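PDB 5JK0: tyrosine recombinase XerH from Helicobacter pylori, which cuts and rejoins recombining DNA molecules as a site-specific tyrosine recombinase involved in chromosome segregation. Local coordinates for residues 2-12 / 140-154. Numbering follows the deposited sequence.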
loop_
_atom_site.group_PDB
_atom_site.type_symbol
_atom_site.label_atom_id
_atom_site.label_comp_id
_atom_site.label_asym_id
_atom_site.label_seq_id
_atom_site.Cartn_x
_atom_site.Cartn_y
_atom_site.Cartn_z
ATOM N N MET D 2 -5.339 -18.759 35.895
ATOM C CA MET D 2 -4.482 -18.183 36.923
ATOM C C MET D 2 -3.287 -17.462 36.311
ATOM O O MET D 2 -2.680 -17.946 35.354
ATOM C CB MET D 2 -3.993 -19.269 37.881
ATOM C CG MET D 2 -3.296 -18.738 39.121
ATOM S SD MET D 2 -1.922 -19.793 39.602
ATOM C CE MET D 2 -2.633 -21.407 39.296
ATOM N N LYS D 3 -2.956 -16.302 36.870
ATOM C CA LYS D 3 -1.778 -15.555 36.452
ATOM C C LYS D 3 -0.564 -15.962 37.280
ATOM O O LYS D 3 -0.697 -16.390 38.426
ATOM C CB LYS D 3 -2.021 -14.049 36.575
ATOM C CG LYS D 3 -3.091 -13.513 35.637
ATOM C CD LYS D 3 -3.080 -11.993 35.591
ATOM C CE LYS D 3 -4.126 -11.464 34.624
ATOM N NZ LYS D 3 -4.031 -9.989 34.449
ATOM N N HIS D 4 0.619 -15.830 36.690
ATOM C CA HIS D 4 1.860 -16.183 37.366
ATOM C C HIS D 4 2.830 -15.009 37.327
ATOM O O HIS D 4 2.708 -14.139 36.472
ATOM C CB HIS D 4 2.499 -17.414 36.715
ATOM C CG HIS D 4 1.560 -18.567 36.546
ATOM N ND1 HIS D 4 1.374 -19.525 37.520
ATOM C CD2 HIS D 4 0.756 -18.917 35.515
ATOM C CE1 HIS D 4 0.495 -20.415 37.096
ATOM N NE2 HIS D 4 0.105 -20.070 35.882
ATOM N N PRO D 5 3.792 -14.972 38.261
ATOM C CA PRO D 5 4.854 -13.967 38.162
ATOM C C PRO D 5 5.664 -14.157 36.883
ATOM O O PRO D 5 5.726 -15.273 36.366
ATOM C CB PRO D 5 5.708 -14.230 39.406
ATOM C CG PRO D 5 4.786 -14.905 40.362
ATOM C CD PRO D 5 3.871 -15.739 39.517
ATOM N N LEU D 6 6.263 -13.085 36.376
ATOM C CA LEU D 6 7.040 -13.159 35.144
ATOM C C LEU D 6 8.228 -14.103 35.291
ATOM O O LEU D 6 8.446 -14.982 34.456
ATOM C CB LEU D 6 7.531 -11.772 34.730
ATOM C CG LEU D 6 8.328 -11.728 33.422
ATOM C CD1 LEU D 6 7.428 -12.047 32.238
ATOM C CD2 LEU D 6 9.009 -10.381 33.237
ATOM N N GLU D 7 8.991 -13.918 36.364
ATOM C CA GLU D 7 10.197 -14.700 36.593
ATOM C C GLU D 7 10.118 -15.464 37.909
ATOM O O GLU D 7 10.254 -14.881 38.983
ATOM C CB GLU D 7 11.426 -13.790 36.579
ATOM C CG GLU D 7 11.581 -12.994 35.291
ATOM C CD GLU D 7 12.709 -11.982 35.359
ATOM O OE1 GLU D 7 13.751 -12.209 34.706
ATOM O OE2 GLU D 7 12.553 -10.961 36.063
ATOM N N GLU D 8 9.896 -16.772 37.818
ATOM C CA GLU D 8 9.770 -17.616 39.002
ATOM C C GLU D 8 11.013 -18.469 39.229
ATOM O O GLU D 8 11.218 -19.003 40.320
ATOM C CB GLU D 8 8.538 -18.517 38.887
ATOM C CG GLU D 8 7.214 -17.778 38.966
ATOM C CD GLU D 8 6.021 -18.705 38.832
ATOM O OE1 GLU D 8 5.234 -18.809 39.796
ATOM O OE2 GLU D 8 5.868 -19.329 37.760
ATOM N N LEU D 9 11.840 -18.595 38.196
ATOM C CA LEU D 9 13.039 -19.423 38.273
ATOM C C LEU D 9 14.309 -18.582 38.178
ATOM O O LEU D 9 14.260 -17.406 37.821
ATOM C CB LEU D 9 13.029 -20.477 37.165
ATOM C CG LEU D 9 11.780 -21.358 37.073
ATOM C CD1 LEU D 9 11.864 -22.284 35.869
ATOM C CD2 LEU D 9 11.588 -22.153 38.355
ATOM N N LYS D 10 15.445 -19.193 38.502
ATOM C CA LYS D 10 16.731 -18.515 38.401
ATOM C C LYS D 10 17.258 -18.572 36.971
ATOM O O LYS D 10 18.040 -17.720 36.551
ATOM C CB LYS D 10 17.745 -19.135 39.363
ATOM N N ASP D 11 16.817 -19.582 36.228
ATOM C CA ASP D 11 17.223 -19.753 34.839
ATOM C C ASP D 11 16.192 -19.123 33.906
ATOM O O ASP D 11 15.064 -19.608 33.806
ATOM C CB ASP D 11 17.403 -21.239 34.513
ATOM C CG ASP D 11 18.203 -21.471 33.241
ATOM O OD1 ASP D 11 18.176 -20.608 32.338
ATOM O OD2 ASP D 11 18.862 -22.527 33.145
ATOM N N PRO D 12 16.580 -18.038 33.218
ATOM C CA PRO D 12 15.691 -17.338 32.283
ATOM C C PRO D 12 15.270 -18.224 31.115
ATOM O O PRO D 12 14.137 -18.122 30.645
ATOM C CB PRO D 12 16.546 -16.161 31.799
ATOM C CG PRO D 12 17.955 -16.599 32.020
ATOM C CD PRO D 12 17.920 -17.430 33.266
ATOM N N ILE D 140 1.904 -13.239 27.396
ATOM C CA ILE D 140 2.686 -13.008 28.606
ATOM C C ILE D 140 2.300 -11.683 29.266
ATOM O O ILE D 140 2.198 -11.595 30.489
ATOM C CB ILE D 140 4.199 -13.017 28.310
ATOM C CG1 ILE D 140 4.627 -14.379 27.755
ATOM C CG2 ILE D 140 4.994 -12.696 29.565
ATOM C CD1 ILE D 140 6.099 -14.464 27.400
ATOM N N ASP D 141 2.070 -10.660 28.447
ATOM C CA ASP D 141 1.656 -9.350 28.949
ATOM C C ASP D 141 0.312 -9.407 29.671
ATOM O O ASP D 141 0.030 -8.580 30.536
ATOM C CB ASP D 141 1.571 -8.334 27.806
ATOM C CG ASP D 141 2.933 -7.917 27.287
ATOM O OD1 ASP D 141 3.941 -8.158 27.986
ATOM O OD2 ASP D 141 2.993 -7.339 26.180
ATOM N N LYS D 142 -0.511 -10.384 29.309
ATOM C CA LYS D 142 -1.868 -10.474 29.835
ATOM C C LYS D 142 -2.012 -11.506 30.950
ATOM O O LYS D 142 -3.074 -11.613 31.560
ATOM C CB LYS D 142 -2.848 -10.806 28.708
ATOM C CG LYS D 142 -2.927 -9.752 27.616
ATOM C CD LYS D 142 -3.696 -10.271 26.415
ATOM C CE LYS D 142 -3.673 -9.272 25.271
ATOM N NZ LYS D 142 -4.345 -9.817 24.058
ATOM N N GLN D 143 -0.954 -12.266 31.212
ATOM C CA GLN D 143 -1.040 -13.343 32.194
ATOM C C GLN D 143 0.047 -13.287 33.264
ATOM O O GLN D 143 0.140 -14.187 34.098
ATOM C CB GLN D 143 -0.991 -14.704 31.492
ATOM C CG GLN D 143 -2.095 -14.924 30.463
ATOM C CD GLN D 143 -3.489 -14.863 31.064
ATOM O OE1 GLN D 143 -3.684 -15.141 32.248
ATOM N NE2 GLN D 143 -4.468 -14.495 30.245
ATOM N N ASN D 144 0.871 -12.243 33.247
ATOM C CA ASN D 144 1.893 -12.103 34.277
ATOM C C ASN D 144 1.548 -10.996 35.268
ATOM O O ASN D 144 1.001 -9.961 34.889
ATOM C CB ASN D 144 3.270 -11.846 33.651
ATOM C CG ASN D 144 3.534 -10.376 33.385
ATOM O OD1 ASN D 144 4.045 -9.658 34.246
ATOM N ND2 ASN D 144 3.195 -9.922 32.186
ATOM N N GLN D 145 1.853 -11.235 36.541
ATOM C CA GLN D 145 1.654 -10.239 37.591
ATOM C C GLN D 145 2.349 -10.660 38.883
ATOM O O GLN D 145 2.521 -11.850 39.149
ATOM C CB GLN D 145 0.164 -10.008 37.855
ATOM C CG GLN D 145 -0.548 -11.178 38.506
ATOM C CD GLN D 145 -1.990 -10.856 38.850
ATOM O OE1 GLN D 145 -2.578 -9.925 38.300
ATOM N NE2 GLN D 145 -2.565 -11.624 39.768
ATOM N N ASP D 146 2.752 -9.677 39.683
ATOM C CA ASP D 146 3.404 -9.955 40.957
ATOM C C ASP D 146 2.384 -10.044 42.088
ATOM O O ASP D 146 1.204 -10.299 41.851
ATOM C CB ASP D 146 4.459 -8.887 41.272
ATOM C CG ASP D 146 3.924 -7.470 41.136
ATOM O OD1 ASP D 146 2.739 -7.233 41.452
ATOM O OD2 ASP D 146 4.699 -6.587 40.713
ATOM N N GLU D 147 2.844 -9.831 43.317
ATOM C CA GLU D 147 1.975 -9.910 44.483
ATOM C C GLU D 147 1.031 -8.712 44.556
ATOM O O GLU D 147 -0.073 -8.814 45.088
ATOM C CB GLU D 147 2.806 -10.004 45.764
ATOM N N ASN D 148 1.472 -7.581 44.014
ATOM C CA ASN D 148 0.683 -6.354 44.048
ATOM C C ASN D 148 -0.177 -6.172 42.800
ATOM O O ASN D 148 -0.594 -5.057 42.486
ATOM C CB ASN D 148 1.599 -5.143 44.224
ATOM N N GLU D 149 -0.433 -7.276 42.100
ATOM C CA GLU D 149 -1.253 -7.282 40.888
ATOM C C GLU D 149 -0.729 -6.334 39.808
ATOM O O GLU D 149 -1.506 -5.785 39.028
ATOM C CB GLU D 149 -2.704 -6.926 41.223
ATOM C CG GLU D 149 -3.420 -7.960 42.075
ATOM C CD GLU D 149 -4.830 -7.537 42.440
ATOM O OE1 GLU D 149 -4.991 -6.447 43.030
ATOM O OE2 GLU D 149 -5.776 -8.291 42.130
ATOM N N LYS D 150 0.585 -6.145 39.764
ATOM C CA LYS D 150 1.192 -5.308 38.737
ATOM C C LYS D 150 2.003 -6.156 37.764
ATOM O O LYS D 150 2.562 -7.185 38.142
ATOM C CB LYS D 150 2.066 -4.223 39.371
ATOM C CG LYS D 150 1.268 -3.179 40.137
ATOM C CD LYS D 150 0.089 -2.685 39.307
ATOM C CE LYS D 150 -0.769 -1.692 40.077
ATOM N NZ LYS D 150 -0.055 -0.411 40.338
ATOM N N SER D 151 2.066 -5.716 36.511
ATOM C CA SER D 151 2.611 -6.541 35.440
ATOM C C SER D 151 3.759 -5.882 34.679
ATOM O O SER D 151 3.875 -4.657 34.640
ATOM C CB SER D 151 1.499 -6.904 34.452
ATOM O OG SER D 151 0.389 -7.483 35.117
ATOM N N TYR D 152 4.603 -6.712 34.071
ATOM C CA TYR D 152 5.614 -6.238 33.134
ATOM C C TYR D 152 5.035 -6.270 31.726
ATOM O O TYR D 152 4.391 -7.244 31.337
ATOM C CB TYR D 152 6.882 -7.095 33.213
ATOM C CG TYR D 152 7.994 -6.636 32.293
ATOM C CD1 TYR D 152 8.931 -5.701 32.718
ATOM C CD2 TYR D 152 8.110 -7.139 31.001
ATOM C CE1 TYR D 152 9.950 -5.279 31.882
ATOM C CE2 TYR D 152 9.123 -6.720 30.157
ATOM C CZ TYR D 152 10.040 -5.792 30.604
ATOM O OH TYR D 152 11.051 -5.374 29.771
ATOM N N ILE D 153 5.257 -5.205 30.962
ATOM C CA ILE D 153 4.684 -5.106 29.624
ATOM C C ILE D 153 5.756 -5.103 28.539
ATOM O O ILE D 153 6.626 -4.232 28.516
ATOM C CB ILE D 153 3.823 -3.836 29.477
ATOM C CG1 ILE D 153 2.801 -3.750 30.613
ATOM C CG2 ILE D 153 3.132 -3.815 28.122
ATOM C CD1 ILE D 153 1.895 -4.956 30.709
ATOM N N TYR D 154 5.686 -6.081 27.641
ATOM C CA TYR D 154 6.607 -6.153 26.510
ATOM C C TYR D 154 6.196 -5.189 25.405
ATOM O O TYR D 154 7.020 -4.428 24.895
ATOM C CB TYR D 154 6.675 -7.577 25.956
ATOM C CG TYR D 154 7.525 -8.521 26.775
ATOM C CD1 TYR D 154 8.903 -8.571 26.602
ATOM C CD2 TYR D 154 6.951 -9.369 27.715
ATOM C CE1 TYR D 154 9.687 -9.434 27.345
ATOM C CE2 TYR D 154 7.727 -10.238 28.463
ATOM C CZ TYR D 154 9.094 -10.264 28.273
ATOM O OH TYR D 154 9.871 -11.124 29.011
HETATM O O HOH W 1 -1.233 -9.208 33.019
HETATM O O HOH W 2 5.289 -10.098 37.082
#
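Leu6 swings CG away from its own amide nitrogen (chi1 -178°), which sets its two methyls over residues 140-154, while Lys3, extended beyond CG, lays its chain at about a right angle across Gln145. The backbones between them form a single isolated beta bridge, His4 with Asn144, which ties the N-terminal segment to the chain leaving helix 123-143 in the core-binding domain. His4 N donates to Gln143 O almost in line with the carbonyl (3.1 Å), and Gln145 N returns a bond to His4 O from above the carbonyl plane. Beyond the bridge, Leu6 CD1 packs on Ile140 CG2 at 3.7 Å and reaches the edge of the Tyr154 ring, while CD2 rests on CB of Tyr152. Tyr154 OH is held by Leu102 O, and Leu6 O accepts a hydrogen bond from Trp19 NE1 of helix 12-30. The amide of buried Asn144 ties the last part of helix 123-143 to the backbone of Tyr152: OD1 accepts Tyr152 N on a lone pair, and ND2 bonds both Tyr152 O and Ile140 O, the latter nearly straight at 176°. Two waters join the segments, one linking Leu6 N to Asn144 OD1. The other accepts from Lys3 NZ at 3.2 Å and donates to Asp141 O and Asn144 O.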